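Local coordinates for protein SidF, inhibitor of growth family, member 3 (Legionella pneumophila subsp. pneumophila, PDB 4FYE) that removes phosphate from membrane phosphoinositides, as a Legionella phosphatase that probably acts on the 3-phosphate of phosphatidylinositol 3,4,5-trisphosphate, at residues Lys393-Thr398 with Glu403-Val408; Lys344-Val347 with Pro351-Val354; Glu574-Ile579 with Leu674-Phe679; Gly470-Leu475 with Asn569-Glu574; Asn81-Ala86 with Gln153-Ala158. The protein carries 1 engineered substitution. All blocks are in the same frame, centred on the assembly; numbering follows the deposited sequence.

How the contacts relate
All five contacts lie in one chain. Along it, contact 5 comes first, then 2, 1, 4 and 3, each closing before the next opens. Contacts 1 and 2 are neighbours, their centres about 8 Å apart. They reach the same mixed sheet, where strands 402-416 and 353-360 run side by side, and T406 packs on V347. Contacts 3 and 4 form a second pair, with centres about 12 Å apart. Both use helix 522-583 and share E574. Contact 5 lies across the chain's centre from that pair, about 61 Å from contact 4 between centres. The five sample one sheet with a helix packed on it, and two separate helical regions of the phosphatase.

Contact 1 of 5, residues Lys393-Thr398 with Glu403-Val408; sequences KITIQT and EVETAV
I394 and T406 exchange two backbone hydrogen bonds. I394 N donates to T406 O at 2.8 Å, and T406 N donates back to I394 O at 3.1 Å. I396 and V404 do the same: I396 N reaches V404 O at 2.8 Å and V404 N reaches I396 O at 2.9 Å. Between these two pairs, T395 and E405 form a non-hydrogen-bonded pair. The CA of E405 makes a CA-H...O contact of 3.4 Å with I394 O. The segments are the two arms of a beta hairpin, strands 391-399 and 402-416. Strand 391-399 is an outermost strand of a four-stranded mixed sheet.

T395, Q397, E403 and E405 share one face. T395 CG2 lies anti to the backbone N and comes 3.7 Å from E403 OE2. The E403 chain starts with CG between its backbone N and carbonyl carbon (chi1 62°), then runs extended past that methyl. The other face, with I394, I396, V404 and T406, is mostly apolar. Here I394 CG2 touches V408 CG2 at 3.6 Å. At the hairpin end, T398 CG2 meets V404 CG1 at 3.8 Å, the two side chains nearly at right angles. T398 OG1 is hydrogen-bonded to T402 OG1. Further out, I396 packs on A306 of helix 284-311 and I343 of helix 335-349. T398 O is hydrogen-bonded to T6 OG1, and Q397 O to Q307 NE2.

Contact 2 of 5, residues Lys344-Val347 with Pro351-Val354; sequences KLYV and PLSV
L352 lies in the turn between helix 335-349 and strand 353-360, and its side chain folds back onto Y346 and V347 of that helix. The contact thus packs a helix-to-strand connection against the helix that leads into it. Only three residues separate the segments. The strand is one of the inner strands of a mixed sheet and runs parallel to its neighbour, strand 402-416. Its first residues are weakly bonded, but the backbone of L352 is hydrogen-bonded to G409 of that neighbour.

L352 is the centre of the contact, and Y346 and V347 share its side chain about equally. The Y346 ring leaves the helix with CG anti to the backbone N (chi1 169°), which brings its hydroxyl end to the leucine. M313 and K321 also touch this tyrosine. V347 packs on V404 and T406 of strand 402-416, so it links the helix to the sheet as well as to L352. At the helix end, Y346 O is hydrogen-bonded to N350 ND2.

The two branches of L352 divide the work. CD2 lies 4.4 Å from V347 CG1, a loose apolar contact. CD1 comes obliquely to the phenol, 4.0 Å from Y346 CE2 and 3.9 Å from Y346 OH.

Contact 3 of 5, residues Glu574-Ile579 with Leu674-Phe679; sequences ELKEQI and LYTGEF
K576 starts with CG anti to its backbone N (chi1 -168°), stays extended, and bends only at its last torsion (chi4 76°). L674 turns its CG anti to its carbonyl carbon. With these torsions the two side chains slide past each other in opposite directions. K576 CG lies 3.9 Å from L674 CD1. The bent end of the lysine puts NZ 4.1 Å from L674 CB and 4.0 Å from T676 CG2. I579 adds a third side: its CG2 meets L674 CD1 at 3.8 Å, the side chains about at right angles. The leucine methyl thus touches residues three positions apart on the helix.

The contact joins the C-terminal part of the long helix 522-583 to the loop that leads into helix 678-681. That loop ends in an ST turn. T676 OG1 accepts from E678 N at 3.1 Å with an N-H...O angle of 161°. G677, at the N-cap position, places its N over the centre of one face of the Y675 ring, 3.4 Å above the plane.

Helix 590-614 lies beside the contact. Its Y600 touches both K576 and L674, and its L596 packs on I579. K576 NZ also has a long, weak ion pair with D672.

Contact 4 of 5, residues Gly470-Leu475 with Asn569-Glu574; sequences GALHTL and NKALQE
Segments 470-475 and 569-574 are helical and run roughly antiparallel, their axes 9.3 Å apart at 152°, and their nearest CA atoms are L472 CA and A571 CA, 5.8 Å apart. The small alanine probably lets the backbones come this near. The A571 side chain is a single methyl and points toward helix 467-476. Two leucines one helical turn apart meet it. L472 brings its CG to 4.4 Å from A571 CB. L475 brings its CD1 to 4.3 Å from the same methyl.

L472 also reaches the next residue along the partner helix. Its CG lies 4.3 Å from L572 N, and its CD1 lies 4.3 Å from L572 CG. L472 thus takes part in the contacts with both A571 and L572, while L475 meets A571 alone. None of these approaches is tight. The fit is apolar and rather relaxed. L472, A571 and L572 are all buried.

Neighbouring elements pack round this patch. Helix 590-614 lies against both partners: its C603 touches L472, and its Y600 and T607 touch L572. One turn further along helix 522-583, L575 packs on L472 too. L475 O is hydrogen-bonded to Y560 OH, earlier on the same long helix. The short helix 467-476 is therefore packed against helices 522-583 and 590-614. Helix 482-514, which follows it, and the earlier part of helix 522-583 fall in a predicted coiled coil.

Contact 5 of 5, residues Asn81-Ala86 with Gln153-Ala158; sequences NLVAAA and QQFTQA
The F155 ring is the one flat group in this contact, and V83 and L82 meet it in different ways. V83 CG2 lies at the ring's edge, in its plane, 3.9 Å from F155 CZ. L82 CD1 comes in obliquely, 3.6 Å from F155 CE2. The F112 ring of helix 98-119 also meets F155, with the planes at about 55°.

F155 points toward helix 71-92, with its CG anti to the backbone N (chi1 165°). L82 comes from the opposite direction, its own CG likewise anti to the backbone N. The two long side chains together bridge axes that lie 11.4 Å apart. The same L82 methyl also touches T156. CD1 lies 3.9 Å from T156 CB and 4.0 Å from T156 CG2, and the two side chains stand about at right angles. L82 CD1 thus lies against both the ring of F155 and the carbon side of the threonine.

Helices 71-92 and 136-163 run nearly parallel here, 8° apart. Other residues fill in around them. F155 also packs on I79, T156 on Y78, and L82 on V159. V83 touches I105, D106 and A109 of helix 98-119, so this third helix lies against the pair. N81 faces other partners: its OD1 is hydrogen-bonded to A31 N and its ND2 to G713 O.

Carbon atoms make all the close approaches between the segments. The helices are therefore joined here by hydrophobic and van der Waals contact, and L82 and F155 together supply most of the surface.

Contact 1 of 5, residues Lys393-Thr398 with Glu403-Val408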
# COMPACT_ATOMS: atom_id res chain seq x y z
N LYS A 393 18.07 14.46 1.52
CA LYS A 393 18.63 14.47 2.86
C LYS A 393 17.58 14.04 3.83
O LYS A 393 16.54 14.65 3.89
CB LYS A 393 19.19 15.83 3.20
CG LYS A 393 20.22 16.22 2.18
CD LYS A 393 21.14 17.38 2.56
CE LYS A 393 22.28 17.41 1.55
NZ LYS A 393 23.23 18.54 1.74
N ILE A 394 17.85 12.98 4.58
CA ILE A 394 16.81 12.25 5.31
C ILE A 394 17.26 11.97 6.73
O ILE A 394 18.36 12.26 7.06
CB ILE A 394 16.41 10.97 4.49
CG1 ILE A 394 14.99 11.15 4.14
CG2 ILE A 394 16.84 9.59 5.06
CD1 ILE A 394 14.92 12.17 3.03
N THR A 395 16.39 11.43 7.58
CA THR A 395 16.77 11.11 8.96
C THR A 395 16.54 9.62 9.15
O THR A 395 15.53 9.12 8.72
CB THR A 395 15.89 11.89 9.96
OG1 THR A 395 16.31 13.25 9.95
CG2 THR A 395 16.02 11.37 11.36
N ILE A 396 17.48 8.91 9.79
CA ILE A 396 17.34 7.50 9.97
C ILE A 396 17.33 7.31 11.47
O ILE A 396 18.27 7.72 12.15
CB ILE A 396 18.56 6.75 9.36
CG1 ILE A 396 18.57 6.88 7.82
CG2 ILE A 396 18.66 5.28 9.83
CD1 ILE A 396 17.66 5.92 7.16
N GLN A 397 16.27 6.69 11.96
CA GLN A 397 16.24 6.24 13.37
C GLN A 397 17.23 5.11 13.66
O GLN A 397 17.08 4.03 13.09
CB GLN A 397 14.88 5.67 13.69
CG GLN A 397 13.76 6.65 13.81
CD GLN A 397 14.16 7.77 14.71
OE1 GLN A 397 14.30 8.92 14.26
NE2 GLN A 397 14.40 7.45 16.00
N THR A 398 18.17 5.31 14.58
CA THR A 398 19.15 4.26 14.94
C THR A 398 18.74 3.46 16.17
O THR A 398 18.98 2.26 16.26
CB THR A 398 20.56 4.83 15.18
OG1 THR A 398 20.53 5.66 16.33
CG2 THR A 398 21.06 5.64 13.99
N GLU A 403 19.24 9.26 16.33
CA GLU A 403 19.03 9.24 14.90
C GLU A 403 20.24 9.82 14.19
O GLU A 403 21.08 10.44 14.83
CB GLU A 403 17.78 10.05 14.58
CG GLU A 403 17.95 11.50 14.99
CD GLU A 403 16.68 12.31 14.93
OE1 GLU A 403 16.79 13.54 14.84
OE2 GLU A 403 15.57 11.76 14.99
N VAL A 404 20.36 9.60 12.88
CA VAL A 404 21.44 10.18 12.08
C VAL A 404 20.90 10.75 10.80
O VAL A 404 19.83 10.33 10.34
CB VAL A 404 22.57 9.14 11.80
CG1 VAL A 404 23.18 8.68 13.13
CG2 VAL A 404 22.06 7.92 11.02
N GLU A 405 21.62 11.68 10.20
CA GLU A 405 21.14 12.31 8.97
C GLU A 405 21.98 11.83 7.79
O GLU A 405 23.18 11.71 7.95
CB GLU A 405 21.25 13.84 9.11
CG GLU A 405 20.05 14.51 9.79
CD GLU A 405 19.76 15.92 9.24
OE1 GLU A 405 18.70 16.10 8.59
OE2 GLU A 405 20.59 16.85 9.45
N THR A 406 21.37 11.55 6.64
CA THR A 406 22.11 11.12 5.46
C THR A 406 21.41 11.52 4.19
O THR A 406 20.19 11.50 4.09
CB THR A 406 21.99 9.60 5.19
OG1 THR A 406 21.33 8.92 6.25
CG2 THR A 406 23.28 8.98 4.81
N ALA A 407 22.19 11.70 3.15
CA ALA A 407 21.66 11.74 1.80
C ALA A 407 21.18 10.34 1.46
O ALA A 407 21.78 9.40 1.95
CB ALA A 407 22.76 12.20 0.84
N VAL A 408 20.11 10.19 0.68
CA VAL A 408 19.65 8.87 0.18
C VAL A 408 19.32 8.99 -1.31
O VAL A 408 18.55 9.86 -1.67
CB VAL A 408 18.37 8.35 0.84
CG1 VAL A 408 17.90 7.06 0.12
CG2 VAL A 408 18.57 7.98 2.33

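Contact 2 of 5, residues Lys344-Val347 with Pro351-Val354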
# COMPACT_ATOMS: atom_id res chain seq x y z
N LYS A 344 24.35 3.28 12.74
CA LYS A 344 25.08 4.52 12.61
C LYS A 344 26.37 4.36 11.78
O LYS A 344 26.62 5.14 10.90
CB LYS A 344 25.40 5.12 13.99
CG LYS A 344 26.18 6.42 13.84
CD LYS A 344 26.98 6.86 15.05
CE LYS A 344 28.06 7.80 14.55
NZ LYS A 344 28.50 8.70 15.65
N LEU A 345 27.17 3.35 12.07
CA LEU A 345 28.39 3.16 11.32
C LEU A 345 28.06 2.75 9.90
O LEU A 345 28.69 3.21 8.98
CB LEU A 345 29.30 2.11 12.00
CG LEU A 345 30.05 2.63 13.24
CD1 LEU A 345 30.68 1.54 14.11
CD2 LEU A 345 31.11 3.68 12.92
N TYR A 346 27.03 1.93 9.71
CA TYR A 346 26.63 1.48 8.41
C TYR A 346 26.30 2.68 7.54
O TYR A 346 26.72 2.73 6.34
CB TYR A 346 25.46 0.49 8.47
CG TYR A 346 24.85 0.21 7.09
CD1 TYR A 346 25.59 -0.40 6.08
CD2 TYR A 346 23.60 0.59 6.79
CE1 TYR A 346 25.06 -0.63 4.82
CE2 TYR A 346 23.06 0.37 5.55
CZ TYR A 346 23.80 -0.23 4.56
OH TYR A 346 23.28 -0.45 3.29
N VAL A 347 25.55 3.63 8.14
CA VAL A 347 25.00 4.75 7.39
C VAL A 347 26.13 5.72 7.03
O VAL A 347 26.14 6.28 5.93
CB VAL A 347 23.92 5.54 8.19
CG1 VAL A 347 23.60 6.84 7.47
CG2 VAL A 347 22.67 4.71 8.36
N PRO A 351 26.76 4.64 0.94
CA PRO A 351 25.76 5.43 0.18
C PRO A 351 24.48 4.66 0.12
O PRO A 351 24.50 3.47 -0.06
CB PRO A 351 26.36 5.53 -1.24
CG PRO A 351 27.83 5.16 -1.10
CD PRO A 351 28.10 4.64 0.31
N LEU A 352 23.37 5.32 0.32
CA LEU A 352 22.12 4.62 0.47
C LEU A 352 21.34 4.90 -0.75
O LEU A 352 21.37 6.05 -1.24
CB LEU A 352 21.34 5.16 1.63
CG LEU A 352 21.36 4.29 2.88
CD1 LEU A 352 22.57 3.37 2.97
CD2 LEU A 352 21.33 5.22 4.08
N SER A 353 20.66 3.88 -1.27
CA SER A 353 19.77 4.20 -2.33
C SER A 353 18.58 3.32 -2.35
O SER A 353 18.61 2.18 -1.93
CB SER A 353 20.46 4.30 -3.72
OG SER A 353 21.31 3.24 -3.92
N VAL A 354 17.52 3.88 -2.88
CA VAL A 354 16.29 3.33 -2.64
C VAL A 354 15.61 3.36 -3.96
O VAL A 354 15.84 4.27 -4.72
CB VAL A 354 15.67 4.22 -1.56
CG1 VAL A 354 14.58 5.12 -2.06
CG2 VAL A 354 15.33 3.37 -0.37

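Contact 3 of 5, residues Glu574-Ile579 with Leu674-Phe679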
# COMPACT_ATOMS: atom_id res chain seq x y z
N GLU A 574 9.85 -25.00 -20.84
CA GLU A 574 11.04 -25.88 -20.81
C GLU A 574 11.97 -25.49 -19.64
O GLU A 574 12.54 -26.37 -18.96
CB GLU A 574 11.82 -25.90 -22.15
CG GLU A 574 11.09 -26.47 -23.38
CD GLU A 574 11.88 -26.29 -24.68
OE1 GLU A 574 12.71 -25.36 -24.74
OE2 GLU A 574 11.68 -27.05 -25.66
N LEU A 575 12.11 -24.18 -19.38
CA LEU A 575 12.88 -23.75 -18.22
C LEU A 575 12.30 -24.36 -16.96
O LEU A 575 13.03 -24.90 -16.14
CB LEU A 575 12.97 -22.23 -18.08
CG LEU A 575 14.27 -21.66 -17.45
CD1 LEU A 575 13.96 -20.36 -16.72
CD2 LEU A 575 14.97 -22.61 -16.50
N LYS A 576 10.97 -24.30 -16.83
CA LYS A 576 10.29 -24.87 -15.67
C LYS A 576 10.59 -26.37 -15.61
O LYS A 576 11.01 -26.88 -14.58
CB LYS A 576 8.77 -24.60 -15.73
CG LYS A 576 7.98 -24.90 -14.46
CD LYS A 576 6.51 -25.23 -14.73
CE LYS A 576 5.73 -25.44 -13.43
NZ LYS A 576 5.41 -24.16 -12.73
N GLU A 577 10.37 -27.04 -16.73
CA GLU A 577 10.67 -28.47 -16.87
C GLU A 577 12.02 -28.91 -16.27
O GLU A 577 12.09 -29.96 -15.62
CB GLU A 577 10.52 -28.91 -18.33
CG GLU A 577 9.29 -29.76 -18.60
CD GLU A 577 8.45 -29.30 -19.79
OE1 GLU A 577 7.33 -28.79 -19.56
OE2 GLU A 577 8.89 -29.42 -20.95
N GLN A 578 13.08 -28.12 -16.47
CA GLN A 578 14.39 -28.53 -15.96
C GLN A 578 14.65 -28.07 -14.52
O GLN A 578 15.39 -28.71 -13.77
CB GLN A 578 15.53 -28.15 -16.92
CG GLN A 578 16.22 -26.80 -16.72
CD GLN A 578 17.53 -26.66 -17.52
OE1 GLN A 578 17.98 -25.56 -17.83
NE2 GLN A 578 18.13 -27.80 -17.89
N ILE A 579 14.00 -26.99 -14.14
CA ILE A 579 14.25 -26.28 -12.90
C ILE A 579 13.52 -26.95 -11.74
O ILE A 579 14.07 -27.19 -10.67
CB ILE A 579 13.89 -24.77 -13.17
CG1 ILE A 579 15.17 -24.01 -13.55
CG2 ILE A 579 13.06 -24.06 -12.10
CD1 ILE A 579 16.43 -24.55 -12.93
N LEU A 674 7.33 -21.79 -7.57
CA LEU A 674 7.26 -21.20 -8.91
C LEU A 674 5.88 -20.67 -9.35
O LEU A 674 4.83 -21.29 -9.13
CB LEU A 674 7.75 -22.21 -9.94
CG LEU A 674 9.21 -22.68 -9.88
CD1 LEU A 674 9.42 -23.60 -11.09
CD2 LEU A 674 10.24 -21.55 -9.86
N TYR A 675 5.89 -19.53 -10.02
CA TYR A 675 4.63 -18.86 -10.32
C TYR A 675 3.85 -19.50 -11.48
O TYR A 675 4.34 -19.50 -12.60
CB TYR A 675 4.90 -17.39 -10.57
CG TYR A 675 3.74 -16.65 -11.14
CD1 TYR A 675 2.70 -16.19 -10.30
CD2 TYR A 675 3.66 -16.39 -12.52
CE1 TYR A 675 1.64 -15.51 -10.82
CE2 TYR A 675 2.57 -15.71 -13.05
CZ TYR A 675 1.57 -15.28 -12.18
OH TYR A 675 0.49 -14.61 -12.67
N THR A 676 2.63 -20.00 -11.22
CA THR A 676 1.72 -20.60 -12.24
C THR A 676 0.63 -19.66 -12.78
O THR A 676 0.01 -19.94 -13.81
CB THR A 676 0.95 -21.82 -11.68
OG1 THR A 676 0.04 -21.43 -10.60
CG2 THR A 676 1.92 -22.86 -11.20
N GLY A 677 0.37 -18.55 -12.11
CA GLY A 677 -0.79 -17.72 -12.48
C GLY A 677 -2.14 -18.22 -11.95
O GLY A 677 -3.16 -17.53 -12.07
N GLU A 678 -2.17 -19.41 -11.36
CA GLU A 678 -3.44 -19.94 -10.88
C GLU A 678 -4.24 -18.98 -9.99
O GLU A 678 -5.45 -18.82 -10.20
CB GLU A 678 -3.21 -21.23 -10.11
CG GLU A 678 -4.31 -22.29 -10.33
CD GLU A 678 -3.77 -23.70 -10.21
OE1 GLU A 678 -2.57 -23.87 -9.83
OE2 GLU A 678 -4.55 -24.65 -10.50
N PHE A 679 -3.57 -18.33 -9.04
CA PHE A 679 -4.22 -17.49 -8.07
C PHE A 679 -4.87 -16.35 -8.81
O PHE A 679 -5.90 -15.86 -8.42
CB PHE A 679 -3.27 -16.95 -6.99
CG PHE A 679 -4.00 -16.23 -5.90
CD1 PHE A 679 -4.24 -14.89 -6.00
CD2 PHE A 679 -4.53 -16.91 -4.86
CE1 PHE A 679 -4.95 -14.21 -5.04
CE2 PHE A 679 -5.26 -16.26 -3.91
CZ PHE A 679 -5.48 -14.90 -4.01

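Contact 4 of 5, residues Gly470-Leu475 with Asn569-Glu574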
# COMPACT_ATOMS: atom_id res chain seq x y z
N GLY A 470 19.56 -19.77 -20.48
CA GLY A 470 20.23 -19.01 -21.52
C GLY A 470 19.26 -18.77 -22.66
O GLY A 470 19.07 -17.62 -23.10
N ALA A 471 18.62 -19.84 -23.12
CA ALA A 471 17.72 -19.77 -24.25
C ALA A 471 16.52 -18.85 -23.99
O ALA A 471 15.96 -18.29 -24.92
CB ALA A 471 17.27 -21.17 -24.63
N LEU A 472 16.14 -18.66 -22.73
CA LEU A 472 15.00 -17.76 -22.42
C LEU A 472 15.52 -16.33 -22.45
O LEU A 472 14.91 -15.42 -23.04
CB LEU A 472 14.44 -18.07 -21.03
CG LEU A 472 12.94 -17.92 -20.77
CD1 LEU A 472 12.74 -17.70 -19.28
CD2 LEU A 472 12.21 -16.84 -21.58
N HIS A 473 16.67 -16.17 -21.82
CA HIS A 473 17.33 -14.90 -21.70
C HIS A 473 17.48 -14.29 -23.07
O HIS A 473 17.00 -13.18 -23.29
CB HIS A 473 18.66 -15.10 -21.01
CG HIS A 473 19.45 -13.84 -20.83
ND1 HIS A 473 19.17 -12.71 -21.49
CD2 HIS A 473 20.57 -13.56 -20.04
CE1 HIS A 473 20.04 -11.75 -21.14
NE2 HIS A 473 20.89 -12.28 -20.25
N THR A 474 18.13 -15.03 -23.99
CA THR A 474 18.32 -14.60 -25.41
C THR A 474 17.04 -13.98 -25.95
O THR A 474 17.06 -12.86 -26.47
CB THR A 474 18.74 -15.77 -26.32
OG1 THR A 474 20.11 -16.09 -26.08
CG2 THR A 474 18.56 -15.43 -27.84
N LEU A 475 15.94 -14.72 -25.80
CA LEU A 475 14.63 -14.28 -26.29
C LEU A 475 14.07 -13.06 -25.56
O LEU A 475 13.40 -12.22 -26.19
CB LEU A 475 13.64 -15.43 -26.24
CG LEU A 475 14.00 -16.67 -27.10
CD1 LEU A 475 12.83 -17.65 -27.11
CD2 LEU A 475 14.39 -16.32 -28.53
N ASN A 569 6.99 -18.49 -24.54
CA ASN A 569 6.22 -19.38 -23.69
C ASN A 569 6.69 -20.84 -23.68
O ASN A 569 6.88 -21.43 -22.61
CB ASN A 569 4.73 -19.31 -24.05
CG ASN A 569 4.10 -17.95 -23.76
OD1 ASN A 569 4.59 -17.18 -22.94
ND2 ASN A 569 3.02 -17.64 -24.46
N LYS A 570 6.87 -21.43 -24.87
CA LYS A 570 7.43 -22.77 -24.97
C LYS A 570 8.76 -22.81 -24.21
O LYS A 570 9.04 -23.79 -23.52
CB LYS A 570 7.57 -23.25 -26.42
CG LYS A 570 7.89 -24.75 -26.64
CD LYS A 570 6.68 -25.62 -27.00
CE LYS A 570 5.61 -25.70 -25.89
NZ LYS A 570 4.49 -26.63 -26.25
N ALA A 571 9.56 -21.74 -24.30
CA ALA A 571 10.87 -21.65 -23.60
C ALA A 571 10.74 -21.56 -22.07
O ALA A 571 11.49 -22.22 -21.35
CB ALA A 571 11.67 -20.47 -24.12
N LEU A 572 9.81 -20.73 -21.59
CA LEU A 572 9.50 -20.61 -20.15
C LEU A 572 9.10 -21.96 -19.55
O LEU A 572 9.61 -22.38 -18.52
CB LEU A 572 8.37 -19.62 -19.97
CG LEU A 572 8.52 -18.50 -18.92
CD1 LEU A 572 7.18 -17.79 -18.77
CD2 LEU A 572 8.98 -18.95 -17.55
N GLN A 573 8.20 -22.65 -20.23
CA GLN A 573 7.78 -23.99 -19.87
C GLN A 573 8.94 -25.05 -19.86
O GLN A 573 9.01 -25.92 -18.97
CB GLN A 573 6.66 -24.39 -20.85
CG GLN A 573 5.92 -25.66 -20.51
CD GLN A 573 5.05 -26.14 -21.66
OE1 GLN A 573 5.55 -26.72 -22.65
NE2 GLN A 573 3.75 -25.88 -21.56
N GLU A 574 9.85 -25.00 -20.84
CA GLU A 574 11.04 -25.88 -20.81
C GLU A 574 11.97 -25.49 -19.64
O GLU A 574 12.54 -26.37 -18.96
CB GLU A 574 11.82 -25.90 -22.15
CG GLU A 574 11.09 -26.47 -23.38
CD GLU A 574 11.88 -26.29 -24.68
OE1 GLU A 574 12.71 -25.36 -24.74
OE2 GLU A 574 11.68 -27.05 -25.66

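Contact 5 of 5, residues Asn81-Ala86 with Gln153-Ala158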
# COMPACT_ATOMS: atom_id res chain seq x y z
N ASN A 81 -16.92 4.91 18.53
CA ASN A 81 -15.82 5.63 17.91
C ASN A 81 -16.23 7.10 17.65
O ASN A 81 -15.46 7.98 17.86
CB ASN A 81 -15.27 4.93 16.66
CG ASN A 81 -14.51 3.61 16.99
OD1 ASN A 81 -13.92 3.46 18.03
ND2 ASN A 81 -14.54 2.66 16.07
N LEU A 82 -17.48 7.35 17.29
CA LEU A 82 -17.96 8.70 17.16
C LEU A 82 -18.06 9.34 18.57
O LEU A 82 -17.70 10.53 18.78
CB LEU A 82 -19.33 8.70 16.45
CG LEU A 82 -19.98 9.96 15.85
CD1 LEU A 82 -21.51 9.97 16.00
CD2 LEU A 82 -19.41 11.21 16.47
N VAL A 83 -18.53 8.56 19.55
CA VAL A 83 -18.65 9.09 20.94
C VAL A 83 -17.32 9.56 21.41
O VAL A 83 -17.26 10.58 22.06
CB VAL A 83 -19.13 8.07 21.96
CG1 VAL A 83 -18.69 8.47 23.38
CG2 VAL A 83 -20.64 8.01 21.90
N ALA A 84 -16.27 8.83 21.06
CA ALA A 84 -14.91 9.22 21.48
C ALA A 84 -14.51 10.54 20.79
O ALA A 84 -14.12 11.48 21.46
CB ALA A 84 -13.89 8.10 21.22
N ALA A 85 -14.67 10.65 19.48
CA ALA A 85 -14.39 11.91 18.80
C ALA A 85 -15.16 13.06 19.46
O ALA A 85 -14.62 14.15 19.71
CB ALA A 85 -14.82 11.77 17.33
N ALA A 86 -16.44 12.82 19.75
CA ALA A 86 -17.23 13.82 20.34
C ALA A 86 -16.62 14.31 21.62
O ALA A 86 -16.65 15.49 21.88
CB ALA A 86 -18.66 13.35 20.57
N GLN A 153 -28.01 7.56 11.53
CA GLN A 153 -28.20 8.95 11.13
C GLN A 153 -28.86 9.72 12.23
O GLN A 153 -28.41 10.81 12.58
CB GLN A 153 -28.98 9.10 9.82
CG GLN A 153 -28.06 8.77 8.67
CD GLN A 153 -28.75 8.18 7.45
OE1 GLN A 153 -29.97 7.94 7.45
NE2 GLN A 153 -27.97 7.94 6.40
N GLN A 154 -29.92 9.17 12.82
CA GLN A 154 -30.54 9.87 13.96
C GLN A 154 -29.53 10.04 15.13
O GLN A 154 -29.42 11.12 15.75
CB GLN A 154 -31.80 9.18 14.37
CG GLN A 154 -32.91 9.25 13.32
CD GLN A 154 -33.98 8.24 13.66
OE1 GLN A 154 -33.71 7.33 14.42
NE2 GLN A 154 -35.20 8.41 13.14
N PHE A 155 -28.71 9.01 15.36
CA PHE A 155 -27.79 9.13 16.49
C PHE A 155 -26.77 10.24 16.27
O PHE A 155 -26.54 11.05 17.14
CB PHE A 155 -27.09 7.80 16.82
CG PHE A 155 -25.87 7.94 17.73
CD1 PHE A 155 -26.01 8.36 19.07
CD2 PHE A 155 -24.60 7.69 17.25
CE1 PHE A 155 -24.88 8.48 19.89
CE2 PHE A 155 -23.48 7.80 18.06
CZ PHE A 155 -23.61 8.19 19.38
N THR A 156 -26.15 10.23 15.10
CA THR A 156 -25.17 11.26 14.77
C THR A 156 -25.77 12.68 14.74
O THR A 156 -25.17 13.61 15.22
CB THR A 156 -24.29 10.91 13.50
OG1 THR A 156 -24.72 11.64 12.36
CG2 THR A 156 -24.30 9.48 13.15
N GLN A 157 -26.97 12.86 14.22
CA GLN A 157 -27.60 14.19 14.24
C GLN A 157 -27.71 14.72 15.69
O GLN A 157 -27.63 15.96 15.95
CB GLN A 157 -28.95 14.11 13.53
CG GLN A 157 -29.78 15.38 13.60
CD GLN A 157 -31.29 15.11 13.56
OE1 GLN A 157 -31.75 13.94 13.68
NE2 GLN A 157 -32.07 16.17 13.38
N ALA A 158 -27.86 13.77 16.62
CA ALA A 158 -28.17 14.09 18.01
C ALA A 158 -26.91 14.31 18.78
O ALA A 158 -26.91 15.01 19.77
CB ALA A 158 -28.95 12.96 18.67